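Local atomic coordinates of guanine nucleotide exchange protein (Legionella pneumophila, PDB entry 1XSZ), a protein that probably acts as a guanine nucleotide exchange factor for ADP-ribosylation factors, with a Sec7 domain whose active site lies beneath a C-terminal cap. Residues P103-K108 and Q278-N283; K200-Y205 and Q293-I298; E46-Q51 and K76-Q81. All coordinates share one frame; numbering follows the deposited sequence.

Contact 1: residues P103-K108 and Q278-N283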
ATOM      1  N   PRO A 103      -1.230   4.942  -1.886  0.50 10.23           N
ATOM      2  CA  PRO A 103      -2.030   3.791  -1.466  0.50 11.26           C
ATOM      3  C   PRO A 103      -2.295   3.904   0.035  0.50 11.28           C
ATOM      4  O   PRO A 103      -1.520   4.526   0.764  0.50 11.12           O
ATOM      5  CB  PRO A 103      -1.138   2.601  -1.814  0.50 11.66           C
ATOM      6  CG  PRO A 103       0.255   3.179  -1.774  0.50 13.37           C
ATOM      7  CD  PRO A 103       0.072   4.518  -2.429  0.50 11.81           C
ATOM      8  N   GLY A 104      -3.395   3.316   0.494  1.00 13.20           N
ATOM      9  CA  GLY A 104      -3.724   3.371   1.907  1.00 14.14           C
ATOM     10  C   GLY A 104      -3.341   2.080   2.605  1.00 15.44           C
ATOM     11  O   GLY A 104      -3.887   1.749   3.655  1.00 17.89           O
ATOM     12  N   GLU A 105      -2.393   1.357   2.016  1.00 13.35           N
ATOM     13  CA  GLU A 105      -1.916   0.084   2.549  1.00 13.43           C
ATOM     14  C   GLU A 105      -0.449   0.219   2.927  1.00 13.35           C
ATOM     15  O   GLU A 105       0.363   0.685   2.131  1.00 13.09           O
ATOM     16  CB  GLU A 105      -2.089  -1.006   1.498  1.00 13.13           C
ATOM     17  CG  GLU A 105      -3.540  -1.203   1.073  1.00 14.15           C
ATOM     18  CD  GLU A 105      -3.650  -1.989  -0.210  1.00 14.13           C
ATOM     19  OE1 GLU A 105      -3.351  -3.197  -0.200  1.00 15.20           O
ATOM     20  OE2 GLU A 105      -4.022  -1.389  -1.240  1.00 15.59           O
ATOM     21  N   ALA A 106      -0.119  -0.225   4.134  1.00 13.10           N
ATOM     22  CA  ALA A 106       1.230  -0.119   4.674  1.00 11.81           C
ATOM     23  C   ALA A 106       2.379  -0.632   3.813  1.00 12.72           C
ATOM     24  O   ALA A 106       3.368   0.081   3.615  1.00 13.06           O
ATOM     25  CB  ALA A 106       1.283  -0.785   6.040  1.00 12.55           C
ATOM     26  N   GLN A 107       2.278  -1.854   3.308  1.00 12.33           N
ATOM     27  CA  GLN A 107       3.381  -2.387   2.517  1.00 14.59           C
ATOM     28  C   GLN A 107       3.599  -1.640   1.211  1.00 13.18           C
ATOM     29  O   GLN A 107       4.735  -1.528   0.744  1.00 14.94           O
ATOM     30  CB  GLN A 107       3.189  -3.883   2.263  1.00 16.32           C
ATOM     31  CG  GLN A 107       3.288  -4.718   3.538  1.00 21.78           C
ATOM     32  CD  GLN A 107       3.341  -6.210   3.273  1.00 26.18           C
ATOM     33  OE1 GLN A 107       3.425  -7.012   4.204  1.00 29.84           O
ATOM     34  NE2 GLN A 107       3.297  -6.592   2.002  1.00 30.29           N
ATOM     35  N   LYS A 108       2.524  -1.117   0.629  1.00 12.78           N
ATOM     36  CA  LYS A 108       2.640  -0.370  -0.618  1.00 11.76           C
ATOM     37  C   LYS A 108       3.296   0.980  -0.351  1.00 12.52           C
ATOM     38  O   LYS A 108       4.160   1.425  -1.114  1.00 12.74           O
ATOM     39  CB  LYS A 108       1.259  -0.198  -1.254  1.00 11.08           C
ATOM     40  CG  LYS A 108       0.718  -1.497  -1.818  1.00 12.68           C
ATOM     41  CD  LYS A 108      -0.678  -1.325  -2.397  1.00 12.82           C
ATOM     42  CE  LYS A 108      -1.167  -2.625  -3.003  1.00 14.60           C
ATOM     43  NZ  LYS A 108      -2.605  -2.524  -3.397  1.00 16.27           N
ATOM     44  N   GLN A 278      -5.208  -7.803   5.611  1.00 12.23           N
ATOM     45  CA  GLN A 278      -4.485  -6.762   6.331  1.00 11.99           C
ATOM     46  C   GLN A 278      -5.347  -6.235   7.461  1.00 12.54           C
ATOM     47  O   GLN A 278      -6.551  -6.050   7.295  1.00 12.87           O
ATOM     48  CB  GLN A 278      -4.157  -5.598   5.397  1.00 12.85           C
ATOM     49  CG  GLN A 278      -3.365  -5.964   4.175  1.00 13.76           C
ATOM     50  CD  GLN A 278      -3.274  -4.802   3.212  1.00 12.79           C
ATOM     51  OE1 GLN A 278      -2.839  -3.711   3.583  1.00 14.81           O
ATOM     52  NE2 GLN A 278      -3.687  -5.027   1.976  1.00 14.63           N
ATOM     53  N   VAL A 279      -4.728  -5.962   8.600  1.00 12.66           N
ATOM     54  CA  VAL A 279      -5.447  -5.442   9.748  1.00 12.56           C
ATOM     55  C   VAL A 279      -4.852  -4.114  10.202  1.00 12.97           C
ATOM     56  O   VAL A 279      -3.631  -3.974  10.298  1.00 13.11           O
ATOM     57  CB  VAL A 279      -5.402  -6.442  10.929  1.00 13.62           C
ATOM     58  CG1 VAL A 279      -6.092  -5.848  12.138  1.00 15.14           C
ATOM     59  CG2 VAL A 279      -6.069  -7.750  10.528  1.00 15.42           C
ATOM     60  N   TYR A 280      -5.721  -3.144  10.464  1.00 11.74           N
ATOM     61  CA  TYR A 280      -5.311  -1.830  10.943  1.00 11.38           C
ATOM     62  C   TYR A 280      -6.175  -1.434  12.132  1.00 12.07           C
ATOM     63  O   TYR A 280      -7.388  -1.605  12.100  1.00 13.41           O
ATOM     64  CB  TYR A 280      -5.486  -0.746   9.865  1.00 12.24           C
ATOM     65  CG  TYR A 280      -4.676  -0.956   8.616  1.00 10.85           C
ATOM     66  CD1 TYR A 280      -5.081  -1.869   7.648  1.00 11.68           C
ATOM     67  CD2 TYR A 280      -3.473  -0.273   8.418  1.00 11.53           C
ATOM     68  CE1 TYR A 280      -4.311  -2.106   6.518  1.00 12.21           C
ATOM     69  CE2 TYR A 280      -2.695  -0.501   7.293  1.00 12.15           C
ATOM     70  CZ  TYR A 280      -3.114  -1.421   6.349  1.00 12.53           C
ATOM     71  OH  TYR A 280      -2.330  -1.684   5.254  1.00 13.13           O
ATOM     72  N   THR A 281      -5.552  -0.927  13.189  1.00 12.86           N
ATOM     73  CA  THR A 281      -6.294  -0.452  14.348  1.00 14.45           C
ATOM     74  C   THR A 281      -5.787   0.961  14.596  1.00 15.55           C
ATOM     75  O   THR A 281      -4.579   1.222  14.582  1.00 15.56           O
ATOM     76  CB  THR A 281      -6.100  -1.349  15.599  1.00 16.94           C
ATOM     77  OG1 THR A 281      -4.715  -1.429  15.939  1.00 21.80           O
ATOM     78  CG2 THR A 281      -6.636  -2.738  15.333  1.00 17.62           C
ATOM     79  N   PRO A 282      -6.703   1.904  14.819  1.00 14.45           N
ATOM     80  CA  PRO A 282      -6.318   3.296  15.049  1.00 15.04           C
ATOM     81  C   PRO A 282      -5.546   3.634  16.314  1.00 15.64           C
ATOM     82  O   PRO A 282      -5.751   3.037  17.370  1.00 16.18           O
ATOM     83  CB  PRO A 282      -7.653   4.030  14.989  1.00 16.22           C
ATOM     84  CG  PRO A 282      -8.610   3.012  15.566  1.00 17.86           C
ATOM     85  CD  PRO A 282      -8.169   1.741  14.874  1.00 15.63           C
ATOM     86  N   ASN A 283      -4.625   4.584  16.183  1.00 14.44           N
ATOM     87  CA  ASN A 283      -3.880   5.090  17.323  1.00 14.12           C
ATOM     88  C   ASN A 283      -3.814   6.606  17.153  1.00 14.58           C
ATOM     89  O   ASN A 283      -4.196   7.140  16.108  1.00 14.10           O
ATOM     90  CB  ASN A 283      -2.487   4.445  17.455  1.00 15.00           C
ATOM     91  CG  ASN A 283      -1.593   4.698  16.269  1.00 14.01           C
ATOM     92  OD1 ASN A 283      -1.289   5.842  15.943  1.00 14.82           O
ATOM     93  ND2 ASN A 283      -1.148   3.626  15.624  1.00 14.38           N
TER
HETATM   94  O   HOH W   1       0.005  -3.752   3.226  1.00 19.65           O
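In Gln-278 and Tyr-280 the first torsion sets CG anti to the carbonyl carbon (chi1 -57° and -61°), and both side chains run from strand 274-280 of the capping domain's antiparallel sheet to the first turn of Sec7 helix 106-123, with Glu-105 at its N-cap position. Here the capping domain meets the start of a Sec7 helix, one N-H directly and the next through a water. Ala-106 N, at the edge of the phenol ring and in its plane, donates to Tyr-280 OH at 2.9 Å. That hydroxyl in turn donates a hydrogen bond to Gln-278 OE1, 2.7 Å from Tyr-280 OH and in the carbonyl plane, while a water links Gln-107 N to the same oxygen. The other arm of the amide is just as engaged: Gln-278 NE2 donates to Glu-105 OE1 over 2.9 Å in a nearly straight bond (167°), meeting the carboxylate on its anti side. The other carboxylate oxygen, Glu-105 OE2, forms a salt bridge with Lys-108 NZ at 2.8 Å. Lys-108 is shared with Asp-62, and Arg-295 makes a cation-pi contact with Tyr-280. Apolar contact is slight, with Ala-106 CB lying 4.2 Å from Tyr-280 CE2.

Contact 2: residues K200-Y205 and Q293-I298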
ATOM      1  N   LYS A 200      -9.076   6.991  -1.361  1.00 21.87           N
ATOM      2  CA  LYS A 200     -10.155   6.852  -0.386  1.00 23.61           C
ATOM      3  C   LYS A 200     -10.522   5.387  -0.174  1.00 20.90           C
ATOM      4  O   LYS A 200     -11.043   5.017   0.879  1.00 23.39           O
ATOM      5  CB  LYS A 200     -11.391   7.647  -0.824  1.00 26.72           C
ATOM      6  CG  LYS A 200     -11.961   7.249  -2.173  1.00 31.39           C
ATOM      7  CD  LYS A 200     -13.181   8.091  -2.532  1.00 34.73           C
ATOM      8  CE  LYS A 200     -12.828   9.570  -2.634  1.00 36.76           C
ATOM      9  NZ  LYS A 200     -14.019  10.405  -2.964  1.00 38.86           N
ATOM     10  N   THR A 201     -10.233   4.557  -1.175  1.00 18.14           N
ATOM     11  CA  THR A 201     -10.523   3.127  -1.103  1.00 17.12           C
ATOM     12  C   THR A 201      -9.346   2.320  -1.636  1.00 16.53           C
ATOM     13  O   THR A 201      -8.560   2.812  -2.446  1.00 15.75           O
ATOM     14  CB  THR A 201     -11.772   2.756  -1.934  1.00 16.18           C
ATOM     15  OG1 THR A 201     -11.530   3.047  -3.316  1.00 18.40           O
ATOM     16  CG2 THR A 201     -12.989   3.542  -1.461  1.00 17.69           C
ATOM     17  N   SER A 202      -9.236   1.072  -1.189  1.00 14.87           N
ATOM     18  CA  SER A 202      -8.154   0.188  -1.620  1.00 14.65           C
ATOM     19  C   SER A 202      -8.706  -1.044  -2.337  1.00 13.64           C
ATOM     20  O   SER A 202      -9.868  -1.418  -2.155  1.00 14.12           O
ATOM     21  CB  SER A 202      -7.325  -0.253  -0.412  1.00 16.04           C
ATOM     22  OG  SER A 202      -6.707   0.859   0.213  1.00 16.72           O
ATOM     23  N   PRO A 203      -7.882  -1.688  -3.172  1.00 12.84           N
ATOM     24  CA  PRO A 203      -8.323  -2.881  -3.901  1.00 13.00           C
ATOM     25  C   PRO A 203      -8.852  -3.973  -2.974  1.00 13.53           C
ATOM     26  O   PRO A 203      -8.355  -4.154  -1.858  1.00 13.80           O
ATOM     27  CB  PRO A 203      -7.059  -3.330  -4.641  1.00 15.08           C
ATOM     28  CG  PRO A 203      -6.299  -2.050  -4.824  1.00 15.04           C
ATOM     29  CD  PRO A 203      -6.490  -1.340  -3.516  1.00 14.55           C
ATOM     30  N   GLY A 204      -9.869  -4.685  -3.453  1.00 13.10           N
ATOM     31  CA  GLY A 204     -10.440  -5.783  -2.690  1.00 12.55           C
ATOM     32  C   GLY A 204     -11.636  -5.429  -1.838  1.00 12.23           C
ATOM     33  O   GLY A 204     -12.399  -4.522  -2.162  1.00 12.88           O
ATOM     34  N   TYR A 205     -11.798  -6.161  -0.743  1.00 11.97           N
ATOM     35  CA  TYR A 205     -12.893  -5.943   0.192  1.00 11.83           C
ATOM     36  C   TYR A 205     -12.371  -5.211   1.417  1.00 11.20           C
ATOM     37  O   TYR A 205     -11.367  -5.624   2.007  1.00 12.63           O
ATOM     38  CB  TYR A 205     -13.460  -7.280   0.696  1.00 11.89           C
ATOM     39  CG  TYR A 205     -13.884  -8.263  -0.369  1.00 11.20           C
ATOM     40  CD1 TYR A 205     -15.085  -8.104  -1.052  1.00 11.28           C
ATOM     41  CD2 TYR A 205     -13.093  -9.366  -0.673  1.00 13.24           C
ATOM     42  CE1 TYR A 205     -15.490  -9.024  -2.011  1.00 13.41           C
ATOM     43  CE2 TYR A 205     -13.483 -10.292  -1.630  1.00 13.19           C
ATOM     44  CZ  TYR A 205     -14.686 -10.116  -2.296  1.00 12.02           C
ATOM     45  OH  TYR A 205     -15.078 -11.043  -3.227  1.00 12.97           O
ATOM     46  N   GLN A 293     -11.299   4.541  12.755  1.00 15.03           N
ATOM     47  CA  GLN A 293     -11.870   3.201  12.698  1.00 13.97           C
ATOM     48  C   GLN A 293     -10.893   2.107  12.312  1.00 14.39           C
ATOM     49  O   GLN A 293      -9.966   2.333  11.538  1.00 15.11           O
ATOM     50  CB  GLN A 293     -13.018   3.158  11.682  1.00 16.32           C
ATOM     51  CG  GLN A 293     -14.137   4.136  11.943  1.00 16.28           C
ATOM     52  CD  GLN A 293     -15.130   4.220  10.798  1.00 17.42           C
ATOM     53  OE1 GLN A 293     -15.044   3.481   9.809  1.00 19.08           O
ATOM     54  NE2 GLN A 293     -16.083   5.126  10.928  1.00 18.27           N
ATOM     55  N   PRO A 294     -11.080   0.900  12.864  1.00 13.81           N
ATOM     56  CA  PRO A 294     -10.192  -0.202  12.507  1.00 14.24           C
ATOM     57  C   PRO A 294     -10.557  -0.575  11.069  1.00 13.32           C
ATOM     58  O   PRO A 294     -11.652  -0.243  10.590  1.00 13.10           O
ATOM     59  CB  PRO A 294     -10.575  -1.294  13.504  1.00 15.00           C
ATOM     60  CG  PRO A 294     -12.013  -1.001  13.787  1.00 17.12           C
ATOM     61  CD  PRO A 294     -12.025   0.497  13.920  1.00 13.92           C
ATOM     62  N   ARG A 295      -9.655  -1.260  10.381  1.00 12.89           N
ATOM     63  CA  ARG A 295      -9.904  -1.658   9.006  1.00 13.11           C
ATOM     64  C   ARG A 295      -9.379  -3.052   8.752  1.00 11.92           C
ATOM     65  O   ARG A 295      -8.371  -3.453   9.333  1.00 13.69           O
ATOM     66  CB  ARG A 295      -9.181  -0.725   8.031  1.00 14.30           C
ATOM     67  CG  ARG A 295      -9.453   0.751   8.195  1.00 16.09           C
ATOM     68  CD  ARG A 295      -8.295   1.554   7.618  1.00 17.82           C
ATOM     69  NE  ARG A 295      -8.108   1.323   6.187  1.00 19.30           N
ATOM     70  CZ  ARG A 295      -6.961   1.524   5.544  1.00 20.98           C
ATOM     71  NH1 ARG A 295      -5.895   1.945   6.206  1.00 20.89           N
ATOM     72  NH2 ARG A 295      -6.889   1.323   4.235  1.00 22.44           N
ATOM     73  N   VAL A 296     -10.066  -3.786   7.887  1.00 12.13           N
ATOM     74  CA  VAL A 296      -9.625  -5.101   7.464  1.00 12.20           C
ATOM     75  C   VAL A 296      -9.723  -5.050   5.942  1.00 11.78           C
ATOM     76  O   VAL A 296     -10.774  -4.708   5.394  1.00 11.85           O
ATOM     77  CB  VAL A 296     -10.518  -6.231   8.010  1.00 13.32           C
ATOM     78  CG1 VAL A 296     -10.073  -7.567   7.420  1.00 15.34           C
ATOM     79  CG2 VAL A 296     -10.437  -6.271   9.540  1.00 14.05           C
ATOM     80  N   ILE A 297      -8.622  -5.346   5.262  1.00 11.51           N
ATOM     81  CA  ILE A 297      -8.586  -5.333   3.806  1.00 12.10           C
ATOM     82  C   ILE A 297      -8.266  -6.748   3.344  1.00 11.23           C
ATOM     83  O   ILE A 297      -7.223  -7.307   3.702  1.00 12.38           O
ATOM     84  CB  ILE A 297      -7.514  -4.347   3.273  1.00 12.55           C
ATOM     85  CG1 ILE A 297      -7.832  -2.923   3.748  1.00 14.52           C
ATOM     86  CG2 ILE A 297      -7.474  -4.403   1.753  1.00 13.49           C
ATOM     87  CD1 ILE A 297      -6.784  -1.886   3.366  1.00 16.22           C
ATOM     88  N   ILE A 298      -9.167  -7.323   2.552  1.00 12.53           N
ATOM     89  CA  ILE A 298      -9.023  -8.686   2.054  1.00 12.15           C
ATOM     90  C   ILE A 298      -8.887  -8.670   0.542  1.00 12.11           C
ATOM     91  O   ILE A 298      -9.745  -8.128  -0.156  1.00 11.99           O
ATOM     92  CB  ILE A 298     -10.255  -9.532   2.451  1.00 12.74           C
ATOM     93  CG1 ILE A 298     -10.426  -9.498   3.971  1.00 13.97           C
ATOM     94  CG2 ILE A 298     -10.097 -10.957   1.953  1.00 14.23           C
ATOM     95  CD1 ILE A 298     -11.668 -10.217   4.479  1.00 14.71           C
TER
HETATM   96  O   HOH W   2      -8.636   2.082   2.033  1.00 36.06           O
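Tyr-205 and Ile-298 exchange a reciprocal pair of backbone hydrogen bonds, Tyr-205 N to Ile-298 O at 2.9 Å and Ile-298 N to Tyr-205 O at 2.8 Å, and so form an antiparallel hydrogen-bonded pair joining strands 204-208 and 295-300 within the capping domain. Just before this bridge the backbone of Gly-204 comes close enough for a CA-H...O contact, its CA 3.5 Å from Ile-298 O. Beyond it the two chains diverge, and polar contact is carried by a water that lies 2.9 Å from Ser-202 OG and makes a weak bond with Arg-295 NH2. The guanidinium has stronger partners elsewhere: NE forms a salt bridge with Glu-206, and NH2 hydrogen-bonds to Gly-104 O of the Sec7 domain.

Packing fills in between bridge and water. Ile-297 has CG1 anti to the carbonyl carbon (chi1 -60°), and from this branch CD1 meets Ser-202 CB at 4.2 Å; the other branch, CG2, lies 3.7 Å from Pro-203 O. On the opposite face of the sheet Tyr-205 CD2 rests 4.2 Å from Ile-298 CB.

Helix 306-315 packs on the face that carries Tyr-205 and Ile-298, both of which touch Ala-314, and Tyr-205 OH hydrogen-bonds to Leu-335 O. Strand 204-208 lies between strands 295-300 and 323-325, while Ile-297 touches Gln-278 and Tyr-280 of strand 274-280.

Contact 3: residues E46-Q51 and K76-Q81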
ATOM      1  N   GLU A  46       7.451   6.082 -18.125  1.00 16.92           N
ATOM      2  CA  GLU A  46       7.388   7.358 -18.827  1.00 16.35           C
ATOM      3  C   GLU A  46       5.951   7.723 -19.185  1.00 16.78           C
ATOM      4  O   GLU A  46       5.581   8.893 -19.142  1.00 17.13           O
ATOM      5  CB  GLU A  46       8.250   7.307 -20.094  1.00 19.22           C
ATOM      6  CG  GLU A  46       8.334   8.624 -20.860  1.00 23.63           C
ATOM      7  CD  GLU A  46       8.955   9.744 -20.046  1.00 26.01           C
ATOM      8  OE1 GLU A  46      10.021   9.519 -19.432  1.00 28.55           O
ATOM      9  OE2 GLU A  46       8.387  10.858 -20.031  1.00 28.89           O
ATOM     10  N   PHE A  47       5.143   6.722 -19.528  1.00 16.35           N
ATOM     11  CA  PHE A  47       3.749   6.970 -19.879  1.00 15.76           C
ATOM     12  C   PHE A  47       2.993   7.499 -18.658  1.00 16.64           C
ATOM     13  O   PHE A  47       2.173   8.404 -18.773  1.00 17.66           O
ATOM     14  CB  PHE A  47       3.082   5.684 -20.384  1.00 16.08           C
ATOM     15  CG  PHE A  47       1.802   5.924 -21.140  1.00 18.14           C
ATOM     16  CD1 PHE A  47       1.832   6.391 -22.454  1.00 18.37           C
ATOM     17  CD2 PHE A  47       0.568   5.712 -20.536  1.00 19.16           C
ATOM     18  CE1 PHE A  47       0.651   6.641 -23.152  1.00 19.82           C
ATOM     19  CE2 PHE A  47      -0.621   5.961 -21.228  1.00 19.69           C
ATOM     20  CZ  PHE A  47      -0.577   6.426 -22.538  1.00 21.00           C
ATOM     21  N   PHE A  48       3.271   6.928 -17.490  1.00 16.88           N
ATOM     22  CA  PHE A  48       2.625   7.366 -16.254  1.00 16.44           C
ATOM     23  C   PHE A  48       2.925   8.848 -16.008  1.00 17.07           C
ATOM     24  O   PHE A  48       2.043   9.614 -15.622  1.00 17.04           O
ATOM     25  CB  PHE A  48       3.134   6.548 -15.064  1.00 16.39           C
ATOM     26  CG  PHE A  48       2.615   5.133 -15.007  1.00 15.74           C
ATOM     27  CD1 PHE A  48       3.241   4.201 -14.189  1.00 15.22           C
ATOM     28  CD2 PHE A  48       1.488   4.741 -15.728  1.00 15.99           C
ATOM     29  CE1 PHE A  48       2.760   2.900 -14.081  1.00 15.62           C
ATOM     30  CE2 PHE A  48       0.997   3.438 -15.626  1.00 16.14           C
ATOM     31  CZ  PHE A  48       1.633   2.518 -14.801  1.00 15.14           C
ATOM     32  N   HIS A  49       4.178   9.243 -16.215  1.00 16.78           N
ATOM     33  CA  HIS A  49       4.568  10.637 -16.027  1.00 17.45           C
ATOM     34  C   HIS A  49       3.932  11.535 -17.087  1.00 18.63           C
ATOM     35  O   HIS A  49       3.327  12.559 -16.770  1.00 20.13           O
ATOM     36  CB  HIS A  49       6.093  10.780 -16.096  1.00 17.25           C
ATOM     37  CG  HIS A  49       6.794  10.455 -14.815  1.00 17.38           C
ATOM     38  ND1 HIS A  49       7.854   9.577 -14.746  1.00 19.04           N
ATOM     39  CD2 HIS A  49       6.614  10.926 -13.558  1.00 15.58           C
ATOM     40  CE1 HIS A  49       8.299   9.525 -13.504  1.00 15.63           C
ATOM     41  NE2 HIS A  49       7.565  10.334 -12.763  1.00 20.71           N
ATOM     42  N   GLN A  50       4.074  11.141 -18.348  1.00 17.86           N
ATOM     43  CA  GLN A  50       3.539  11.916 -19.463  1.00 19.10           C
ATOM     44  C   GLN A  50       2.030  12.110 -19.455  1.00 19.13           C
ATOM     45  O   GLN A  50       1.538  13.195 -19.760  1.00 19.08           O
ATOM     46  CB  GLN A  50       3.929  11.265 -20.792  1.00 20.95           C
ATOM     47  CG  GLN A  50       5.368  11.478 -21.220  1.00 22.49           C
ATOM     48  CD  GLN A  50       5.669  12.929 -21.536  1.00 25.21           C
ATOM     49  OE1 GLN A  50       4.830  13.639 -22.090  1.00 27.25           O
ATOM     50  NE2 GLN A  50       6.872  13.373 -21.196  1.00 27.22           N
ATOM     51  N   GLN A  51       1.296  11.060 -19.103  1.00 18.87           N
ATOM     52  CA  GLN A  51      -0.161  11.120 -19.121  1.00 19.52           C
ATOM     53  C   GLN A  51      -0.810  11.209 -17.747  1.00 19.30           C
ATOM     54  O   GLN A  51      -1.966  10.822 -17.576  1.00 20.60           O
ATOM     55  CB  GLN A  51      -0.700   9.893 -19.863  1.00 19.76           C
ATOM     56  CG  GLN A  51      -0.087   9.688 -21.246  1.00 20.52           C
ATOM     57  CD  GLN A  51      -0.517  10.745 -22.244  1.00 22.50           C
ATOM     58  OE1 GLN A  51       0.076  10.881 -23.317  1.00 24.27           O
ATOM     59  NE2 GLN A  51      -1.558  11.490 -21.903  1.00 19.70           N
ATOM     60  N   LYS A  76      11.173   1.611 -10.204  0.50 13.46           N
ATOM     61  CA  LYS A  76      12.550   2.080 -10.183  0.50 14.77           C
ATOM     62  C   LYS A  76      12.771   3.070 -11.324  0.50 14.56           C
ATOM     63  O   LYS A  76      13.404   4.109 -11.140  0.50 13.61           O
ATOM     64  CB  LYS A  76      13.522   0.903 -10.304  0.50 15.29           C
ATOM     65  CG  LYS A  76      14.954   1.268  -9.937  0.50 17.01           C
ATOM     66  CD  LYS A  76      15.869   0.055  -9.930  0.50 19.78           C
ATOM     67  CE  LYS A  76      17.259   0.431  -9.445  0.50 22.52           C
ATOM     68  NZ  LYS A  76      17.825   1.565 -10.226  0.50 24.74           N
ATOM     69  N   ALA A  77      12.235   2.756 -12.499  1.00 15.44           N
ATOM     70  CA  ALA A  77      12.382   3.642 -13.647  1.00 15.48           C
ATOM     71  C   ALA A  77      11.596   4.932 -13.419  1.00 15.99           C
ATOM     72  O   ALA A  77      12.080   6.026 -13.705  1.00 17.23           O
ATOM     73  CB  ALA A  77      11.890   2.950 -14.916  1.00 15.78           C
ATOM     74  N   PHE A  78      10.386   4.798 -12.883  1.00 15.03           N
ATOM     75  CA  PHE A  78       9.520   5.940 -12.613  1.00 15.50           C
ATOM     76  C   PHE A  78      10.200   6.945 -11.692  1.00 14.80           C
ATOM     77  O   PHE A  78      10.205   8.145 -11.957  1.00 15.53           O
ATOM     78  CB  PHE A  78       8.207   5.443 -11.991  1.00 13.60           C
ATOM     79  CG  PHE A  78       7.210   6.532 -11.698  1.00 12.96           C
ATOM     80  CD1 PHE A  78       7.164   7.138 -10.446  1.00 13.73           C
ATOM     81  CD2 PHE A  78       6.298   6.937 -12.668  1.00 13.72           C
ATOM     82  CE1 PHE A  78       6.225   8.125 -10.168  1.00 15.13           C
ATOM     83  CE2 PHE A  78       5.355   7.922 -12.402  1.00 14.02           C
ATOM     84  CZ  PHE A  78       5.317   8.520 -11.150  1.00 13.44           C
ATOM     85  N   THR A  79      10.784   6.455 -10.609  1.00 14.14           N
ATOM     86  CA  THR A  79      11.458   7.335  -9.669  1.00 14.98           C
ATOM     87  C   THR A  79      12.772   7.886 -10.235  1.00 15.75           C
ATOM     88  O   THR A  79      13.139   9.028  -9.962  1.00 17.02           O
ATOM     89  CB  THR A  79      11.702   6.601  -8.346  1.00 14.92           C
ATOM     90  OG1 THR A  79      10.440   6.153  -7.830  1.00 15.95           O
ATOM     91  CG2 THR A  79      12.347   7.527  -7.330  1.00 17.24           C
ATOM     92  N   SER A  80      13.466   7.075 -11.028  0.50 15.66           N
ATOM     93  CA  SER A  80      14.726   7.498 -11.631  0.50 18.51           C
ATOM     94  C   SER A  80      14.501   8.628 -12.630  0.50 18.74           C
ATOM     95  O   SER A  80      15.398   9.433 -12.885  0.50 19.33           O
ATOM     96  CB  SER A  80      15.398   6.317 -12.334  0.50 19.48           C
ATOM     97  OG  SER A  80      15.766   5.317 -11.403  0.50 23.91           O
ATOM     98  N   GLN A  81      13.298   8.686 -13.192  1.00 18.81           N
ATOM     99  CA  GLN A  81      12.953   9.715 -14.166  1.00 19.64           C
ATOM    100  C   GLN A  81      12.626  11.055 -13.515  1.00 21.05           C
ATOM    101  O   GLN A  81      12.376  12.045 -14.204  1.00 23.53           O
ATOM    102  CB  GLN A  81      11.785   9.233 -15.035  1.00 20.21           C
ATOM    103  CG  GLN A  81      12.170   8.069 -15.943  1.00 20.61           C
ATOM    104  CD  GLN A  81      10.977   7.340 -16.527  1.00 22.46           C
ATOM    105  OE1 GLN A  81       9.827   7.653 -16.221  1.00 23.47           O
ATOM    106  NE2 GLN A  81      11.248   6.351 -17.371  1.00 21.23           N
TER
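His-49 lies against Phe-78 as an offset stack, its ring centroid 3.8 Å from that of the phenyl and the two planes only 8° apart. The side chain can be followed outward from helix 40-50. CB points toward helix 69-80, and CG, anti to the carbonyl carbon (chi1 -82°), already approaches Phe-78 CE2. On one side of the imidazole, ND1 donates a hydrogen bond of 3.1 Å to Gln-81 OE1, with the acceptor in the ring plane and the donor in the carbonyl plane of the glutamine. On the other, CD2 comes 3.5 Å from Phe-78 CE2. At the tip, NE2 lies 3.3 Å from Phe-78 CZ, above the phenyl ring but shifted toward its rim, whereas Phe-78 CE2 stands over the centre of the imidazole. The histidine is thus held twice, by its face through stacking and by its edge through the amide, which would limit its rotation.

Each partner is itself positioned by neighbours. Phe-78 CG is anti to its backbone N (chi1 -179°), and its ring also meets Phe-48, with Phe-48 CB 3.7 Å from Phe-78 CE2; Leu-64 of helix 57-64 touches both phenylalanines. Gln-81 NE2 binds Glu-42 O, so the glutamine's amide joins two points of helix 40-50. Beside it, Glu-46 OE2 accepts a bond of 3.2 Å from Gln-50 NE2, one turn on. Such packing near the C-terminal ends of two helices, with helix 57-64 touching both phenylalanines, is in keeping with the all-helical Sec7 fold.

Contacts 1 and 2 form one buried cluster: their centres are 8 Å apart, and strands 274-280 and 295-300 are neighbours in the same sheet. Contact 2 joins two strands of that sheet by backbone pairing inside the capping domain, whereas contact 1 uses polar side chains from the sheet to grip a Sec7 helix across the domain boundary. Arg-295 ties the two together through Tyr-280 and Gly-104. Contact 3 stands apart, its centre about 26 Å from that of contact 1 and 27 Å from that of contact 2. It lies within the Sec7 domain and farther from the centre of the chain, mixing buried phenylalanines with a partly exposed histidine and glutamine; there an aromatic stack is joined by a single hydrogen bond across the segments.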